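Local coordinates for peptidoglycan-N-acetylmuramic acid deacetylase PdaC (Bacillus subtilis subsp. subtilis str. 168, PDB 6H8N), which removes acetyl groups from N-acetylmuramic acid in peptidoglycan, conferring lysozyme resistance, and also deacylates short chitin oligomers, through its C-terminal polysaccharide deacetylase domain, at residues Lys139-Met147 against Thr164-Lys175. The protein carries 1 engineered substitution. Numbering follows the deposited sequence.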
ATOM      1  N   LYS A 139       3.057   0.550 -19.892  1.00 10.26           N
ATOM      2  CA  LYS A 139       2.463  -0.611 -19.247  1.00 11.30           C
ATOM      3  C   LYS A 139       3.412  -1.802 -19.228  1.00 10.20           C
ATOM      4  O   LYS A 139       3.654  -2.402 -18.171  1.00 10.18           O
ATOM      5  CB  LYS A 139       1.144  -0.971 -19.932  1.00 11.23           C
ATOM      6  CG  LYS A 139       0.475  -2.219 -19.351  1.00 12.16           C
ATOM      7  CD  LYS A 139      -0.667  -2.713 -20.227  1.00 14.18           C
ATOM      8  CE  LYS A 139      -1.301  -3.971 -19.677  1.00 23.27           C
ATOM      9  NZ  LYS A 139      -2.282  -4.558 -20.635  1.00 34.39           N
ATOM     10  N   LYS A 140       3.940  -2.193 -20.391  1.00 10.34           N
ATOM     11  CA  LYS A 140       4.733  -3.405 -20.428  1.00  9.77           C
ATOM     12  C   LYS A 140       6.024  -3.264 -19.640  1.00  9.33           C
ATOM     13  O   LYS A 140       6.489  -4.235 -19.048  1.00 10.52           O
ATOM     14  CB  LYS A 140       5.032  -3.785 -21.880  1.00 13.07           C
ATOM     15  CG  LYS A 140       5.523  -5.199 -22.039  1.00 13.80           C
ATOM     16  CD  LYS A 140       5.734  -5.581 -23.516  1.00 18.51           C
ATOM     17  CE  LYS A 140       6.092  -7.046 -23.653  1.00 25.15           C
ATOM     18  NZ  LYS A 140       6.833  -7.603 -22.460  1.00 35.11           N
ATOM     19  N   THR A 141       6.617  -2.077 -19.636  1.00  9.89           N
ATOM     20  CA  THR A 141       7.828  -1.860 -18.851  1.00 10.34           C
ATOM     21  C   THR A 141       7.550  -2.069 -17.366  1.00 10.01           C
ATOM     22  O   THR A 141       8.333  -2.717 -16.669  1.00 10.26           O
ATOM     23  CB  THR A 141       8.379  -0.458 -19.103  1.00 10.53           C
ATOM     24  OG1 THR A 141       8.764  -0.339 -20.480  1.00 12.30           O
ATOM     25  CG2 THR A 141       9.595  -0.169 -18.233  1.00 10.71           C
ATOM     26  N   ILE A 142       6.439  -1.523 -16.881  1.00  9.50           N
ATOM     27  CA  ILE A 142       6.058  -1.684 -15.477  1.00  8.66           C
ATOM     28  C   ILE A 142       5.784  -3.150 -15.157  1.00  9.72           C
ATOM     29  O   ILE A 142       6.282  -3.687 -14.158  1.00 10.01           O
ATOM     30  CB  ILE A 142       4.844  -0.796 -15.156  1.00  9.31           C
ATOM     31  CG1 ILE A 142       5.164   0.680 -15.384  1.00 10.60           C
ATOM     32  CG2 ILE A 142       4.367  -1.034 -13.727  1.00 10.68           C
ATOM     33  CD1 ILE A 142       3.934   1.515 -15.581  1.00 11.98           C
ATOM     34  N   VAL A 143       4.962  -3.815 -15.980  1.00  8.69           N
ATOM     35  CA  VAL A 143       4.637  -5.216 -15.741  1.00  8.72           C
ATOM     36  C   VAL A 143       5.901  -6.050 -15.663  1.00 10.14           C
ATOM     37  O   VAL A 143       6.079  -6.872 -14.754  1.00  9.90           O
ATOM     38  CB  VAL A 143       3.697  -5.743 -16.839  1.00  9.74           C
ATOM     39  CG1 VAL A 143       3.518  -7.240 -16.725  1.00 12.05           C
ATOM     40  CG2 VAL A 143       2.360  -5.058 -16.799  1.00 10.21           C
ATOM     41  N   ASP A 144       6.791  -5.886 -16.643  1.00  9.91           N
ATOM     42  CA  ASP A 144       7.954  -6.759 -16.701  1.00 12.03           C
ATOM     43  C   ASP A 144       8.888  -6.516 -15.524  1.00 12.26           C
ATOM     44  O   ASP A 144       9.449  -7.472 -14.977  1.00 12.87           O
ATOM     45  CB  ASP A 144       8.681  -6.624 -18.043  1.00 13.36           C
ATOM     46  CG  ASP A 144       7.909  -7.259 -19.178  1.00 16.22           C
ATOM     47  OD1 ASP A 144       6.802  -7.773 -18.948  1.00 16.44           O
ATOM     48  OD2 ASP A 144       8.410  -7.226 -20.333  1.00 18.26           O
ATOM     49  N   ARG A 145       9.058  -5.261 -15.108  1.00 10.61           N
ATOM     50  CA  ARG A 145       9.900  -4.971 -13.950  1.00 11.42           C
ATOM     51  C   ARG A 145       9.322  -5.630 -12.695  1.00 12.73           C
ATOM     52  O   ARG A 145      10.038  -6.295 -11.930  1.00 14.65           O
ATOM     53  CB  ARG A 145      10.041  -3.453 -13.756  1.00 14.77           C
ATOM     54  CG  ARG A 145      10.937  -2.742 -14.761  1.00 16.76           C
ATOM     55  CD  ARG A 145      11.165  -1.240 -14.443  1.00 19.31           C
ATOM     56  NE  ARG A 145      12.133  -1.062 -13.351  1.00 30.65           N
ATOM     57  CZ  ARG A 145      12.732   0.087 -13.017  1.00 35.48           C
ATOM     58  NH1 ARG A 145      13.603   0.111 -12.013  1.00 37.49           N
ATOM     59  NH2 ARG A 145      12.467   1.217 -13.659  1.00 34.20           N
ATOM     60  N   VAL A 146       8.018  -5.489 -12.484  1.00 10.72           N
ATOM     61  CA  VAL A 146       7.404  -6.095 -11.308  1.00 11.77           C
ATOM     62  C   VAL A 146       7.483  -7.616 -11.374  1.00 11.50           C
ATOM     63  O   VAL A 146       7.869  -8.281 -10.403  1.00 12.10           O
ATOM     64  CB  VAL A 146       5.956  -5.612 -11.135  1.00 10.62           C
ATOM     65  CG1 VAL A 146       5.238  -6.423 -10.056  1.00 12.21           C
ATOM     66  CG2 VAL A 146       5.927  -4.125 -10.828  1.00 11.09           C
ATOM     67  N   MET A 147       7.095  -8.203 -12.508  1.00 11.20           N
ATOM     68  CA  MET A 147       7.028  -9.655 -12.574  1.00 11.58           C
ATOM     69  C   MET A 147       8.410 -10.292 -12.481  1.00 13.35           C
ATOM     70  O   MET A 147       8.539 -11.392 -11.926  1.00 14.22           O
ATOM     71  CB  MET A 147       6.298 -10.108 -13.836  1.00 12.32           C
ATOM     72  CG  MET A 147       4.840  -9.713 -13.907  1.00 13.61           C
ATOM     73  SD  MET A 147       3.847 -10.138 -12.456  1.00 13.65           S
ATOM     74  CE  MET A 147       4.023 -11.917 -12.427  1.00 13.09           C
ATOM     75  N   THR A 164      -1.301   4.111 -17.238  1.00 11.31           N
ATOM     76  CA  THR A 164      -0.400   2.992 -17.488  1.00 11.87           C
ATOM     77  C   THR A 164      -0.179   2.163 -16.234  1.00 10.42           C
ATOM     78  O   THR A 164       0.062   0.957 -16.327  1.00 10.70           O
ATOM     79  CB  THR A 164       0.939   3.459 -18.085  1.00 11.48           C
ATOM     80  OG1 THR A 164       1.390   4.647 -17.431  1.00 12.67           O
ATOM     81  CG2 THR A 164       0.808   3.752 -19.569  1.00 14.22           C
ATOM     82  N   SER A 165      -0.214   2.789 -15.061  1.00 10.37           N
ATOM     83  CA  SER A 165      -0.074   2.063 -13.800  1.00  9.62           C
ATOM     84  C   SER A 165      -1.298   1.207 -13.515  1.00 10.17           C
ATOM     85  O   SER A 165      -1.165   0.071 -13.058  1.00 10.75           O
ATOM     86  CB  SER A 165       0.169   3.052 -12.661  1.00 10.50           C
ATOM     87  OG  SER A 165       1.421   3.668 -12.822  1.00 12.00           O
ATOM     88  N   ALA A 166      -2.497   1.727 -13.753  1.00 10.31           N
ATOM     89  CA  ALA A 166      -3.690   0.920 -13.539  1.00 10.99           C
ATOM     90  C   ALA A 166      -3.732  -0.248 -14.513  1.00  9.61           C
ATOM     91  O   ALA A 166      -4.070  -1.375 -14.140  1.00 10.00           O
ATOM     92  CB  ALA A 166      -4.941   1.782 -13.670  1.00 11.03           C
ATOM     93  N   ASP A 167      -3.414   0.007 -15.776  1.00  9.66           N
ATOM     94  CA  ASP A 167      -3.378  -1.080 -16.754  1.00 10.56           C
ATOM     95  C   ASP A 167      -2.331  -2.123 -16.385  1.00  9.77           C
ATOM     96  O   ASP A 167      -2.596  -3.329 -16.435  1.00 11.11           O
ATOM     97  CB  ASP A 167      -3.126  -0.528 -18.161  1.00 10.88           C
ATOM     98  CG  ASP A 167      -4.310   0.252 -18.704  1.00 15.99           C
ATOM     99  OD1 ASP A 167      -5.447   0.077 -18.219  1.00 17.99           O
ATOM    100  OD2 ASP A 167      -4.098   1.045 -19.650  1.00 17.40           O
ATOM    101  N   ALA A 168      -1.137  -1.678 -15.999  1.00  9.59           N
ATOM    102  CA  ALA A 168      -0.109  -2.607 -15.550  1.00  9.47           C
ATOM    103  C   ALA A 168      -0.575  -3.394 -14.335  1.00  9.92           C
ATOM    104  O   ALA A 168      -0.340  -4.604 -14.248  1.00  9.52           O
ATOM    105  CB  ALA A 168       1.189  -1.860 -15.247  1.00 10.85           C
ATOM    106  N   ALA A 169      -1.218  -2.716 -13.381  1.00 10.62           N
ATOM    107  CA  ALA A 169      -1.667  -3.392 -12.168  1.00  9.42           C
ATOM    108  C   ALA A 169      -2.650  -4.507 -12.485  1.00 10.72           C
ATOM    109  O   ALA A 169      -2.614  -5.561 -11.843  1.00 10.30           O
ATOM    110  CB  ALA A 169      -2.298  -2.390 -11.200  1.00 11.10           C
ATOM    111  N   ASP A 170      -3.555  -4.301 -13.443  1.00 10.44           N
ATOM    112  CA  ASP A 170      -4.471  -5.384 -13.802  1.00 10.04           C
ATOM    113  C   ASP A 170      -3.713  -6.618 -14.259  1.00 10.74           C
ATOM    114  O   ASP A 170      -4.023  -7.739 -13.836  1.00 11.39           O
ATOM    115  CB  ASP A 170      -5.440  -4.940 -14.893  1.00 13.15           C
ATOM    116  CG  ASP A 170      -6.404  -6.054 -15.286  1.00 16.30           C
ATOM    117  OD1 ASP A 170      -7.352  -6.332 -14.530  1.00 15.81           O
ATOM    118  OD2 ASP A 170      -6.196  -6.696 -16.347  1.00 21.70           O
ATOM    119  N   GLU A 171      -2.734  -6.436 -15.146  1.00  9.42           N
ATOM    120  CA  GLU A 171      -1.962  -7.558 -15.656  1.00 10.59           C
ATOM    121  C   GLU A 171      -1.124  -8.197 -14.554  1.00  9.90           C
ATOM    122  O   GLU A 171      -1.008  -9.428 -14.492  1.00 10.31           O
ATOM    123  CB  GLU A 171      -1.097  -7.097 -16.834  1.00 10.46           C
ATOM    124  CG  GLU A 171      -0.247  -8.195 -17.412  1.00 11.49           C
ATOM    125  CD  GLU A 171       0.370  -7.877 -18.744  1.00 11.86           C
ATOM    126  OE1 GLU A 171       0.038  -6.843 -19.339  1.00 14.63           O
ATOM    127  OE2 GLU A 171       1.212  -8.686 -19.170  1.00 14.22           O
ATOM    128  N   ILE A 172      -0.534  -7.384 -13.671  1.00  9.43           N
ATOM    129  CA  ILE A 172       0.244  -7.912 -12.549  1.00  9.00           C
ATOM    130  C   ILE A 172      -0.641  -8.738 -11.628  1.00  8.58           C
ATOM    131  O   ILE A 172      -0.263  -9.824 -11.186  1.00  9.20           O
ATOM    132  CB  ILE A 172       0.944  -6.759 -11.811  1.00  9.58           C
ATOM    133  CG1 ILE A 172       2.078  -6.183 -12.677  1.00  9.60           C
ATOM    134  CG2 ILE A 172       1.438  -7.192 -10.435  1.00 10.38           C
ATOM    135  CD1 ILE A 172       2.456  -4.792 -12.278  1.00 10.60           C
ATOM    136  N   ILE A 173      -1.813  -8.214 -11.300  1.00  8.48           N
ATOM    137  CA  ILE A 173      -2.742  -8.941 -10.437  1.00  8.65           C
ATOM    138  C   ILE A 173      -3.107 -10.281 -11.063  1.00  8.64           C
ATOM    139  O   ILE A 173      -3.100 -11.324 -10.400  1.00  9.80           O
ATOM    140  CB  ILE A 173      -3.980  -8.080 -10.154  1.00  8.47           C
ATOM    141  CG1 ILE A 173      -3.613  -6.911  -9.226  1.00  9.71           C
ATOM    142  CG2 ILE A 173      -5.117  -8.935  -9.553  1.00  9.76           C
ATOM    143  CD1 ILE A 173      -4.617  -5.782  -9.231  1.00 10.55           C
ATOM    144  N   LYS A 174      -3.412 -10.280 -12.360  1.00  9.13           N
ATOM    145  CA  LYS A 174      -3.750 -11.532 -13.038  1.00  9.76           C
ATOM    146  C   LYS A 174      -2.586 -12.515 -13.005  1.00  9.40           C
ATOM    147  O   LYS A 174      -2.756 -13.697 -12.674  1.00 10.62           O
ATOM    148  CB  LYS A 174      -4.147 -11.259 -14.476  1.00 11.12           C
ATOM    149  CG  LYS A 174      -4.554 -12.534 -15.208  1.00 14.99           C
ATOM    150  CD  LYS A 174      -4.830 -12.297 -16.678  1.00 18.26           C
ATOM    151  CE  LYS A 174      -5.476 -13.518 -17.335  1.00 21.86           C
ATOM    152  NZ  LYS A 174      -6.833 -13.802 -16.767  1.00 19.94           N
ATOM    153  N   LYS A 175      -1.401 -12.059 -13.376  1.00  9.67           N
ATOM    154  CA  LYS A 175      -0.264 -12.969 -13.467  1.00  9.99           C
ATOM    155  C   LYS A 175       0.152 -13.507 -12.104  1.00  9.97           C
ATOM    156  O   LYS A 175       0.481 -14.687 -11.975  1.00 10.64           O
ATOM    157  CB  LYS A 175       0.895 -12.299 -14.200  1.00 10.22           C
ATOM    158  CG  LYS A 175       0.602 -12.114 -15.669  1.00 10.70           C
ATOM    159  CD  LYS A 175       1.784 -11.585 -16.429  1.00 12.94           C
ATOM    160  CE  LYS A 175       1.553 -11.771 -17.927  1.00 12.42           C
ATOM    161  NZ  LYS A 175       2.580 -11.108 -18.728  1.00 18.58           N
TER
HETATM  162  O   HOH W   1      -4.198  -4.521 -18.462  1.00 26.21           O
HETATM  163  O   HOH W   2       4.359  -7.911 -20.447  1.00 27.12           O
HETATM  164  O   HOH W   3       5.352 -10.439 -17.656  1.00 32.74           O
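The carboxylate of Glu171 presents one flat face to the isopropyl group of Val143, whose CG1 lies 3.8 Å from Glu171 CD. Two lysines approach the group from its oxygens. Lys175 NZ donates to the anti lone pair of Glu171 OE2 at 2.8 Å, one turn along the same helix, while Lys139 NZ makes a looser salt bridge with Glu171 OE1 at 3.5 Å. Glutamate suits this partly exposed position: its stem packs on valine and its charge links the lysines into one network. Lys139 reaches it with CG anti to the backbone N (chi1 178°) and an extended chain, a knob among Thr164, Asp167, Ala168 and Glu171. Its methylenes lie against Ala168 and the CB of Asp167, which suits a long side chain with an apolar stem, and its ammonium donates to a water that in turn donates to Asp167 O.

Beside the salt bridges, Ala168 is small enough for two branched side chains to close in: its CB is 3.6 Å from Ile142 CG2 and 3.7 Å from Val143 CG2. A turn later Ile172 crosses Val146 at about a right angle, its CD1 3.8 Å from Val146 CB. Met147, bent at both of its inner torsions, lays its flexible end against Lys175: Met147 CE is 3.6 Å from Lys175 CB. No direct hydrogen bond joins the helices, which cross at -41° with axes 8.5 Å apart; apolar packing, the Lys139-Glu171 bridge and water links such as Asp144-water-Lys175 join them.

Both belong to the NodB homology domain, a deformed (β/α) barrel in this family, and strand 155-159 lies between them in sequence. Val146 and Ile172 both touch that strand, and Ser165 OG is hydrogen-bonded to Asp133 OD2, a residue that probably raises the pKa of the active-site histidine, as in related deacetylases. Helix 163-178 also packs on strand 11-17, through Ala169 and Ile173, and on helix 22-35 through Ile173.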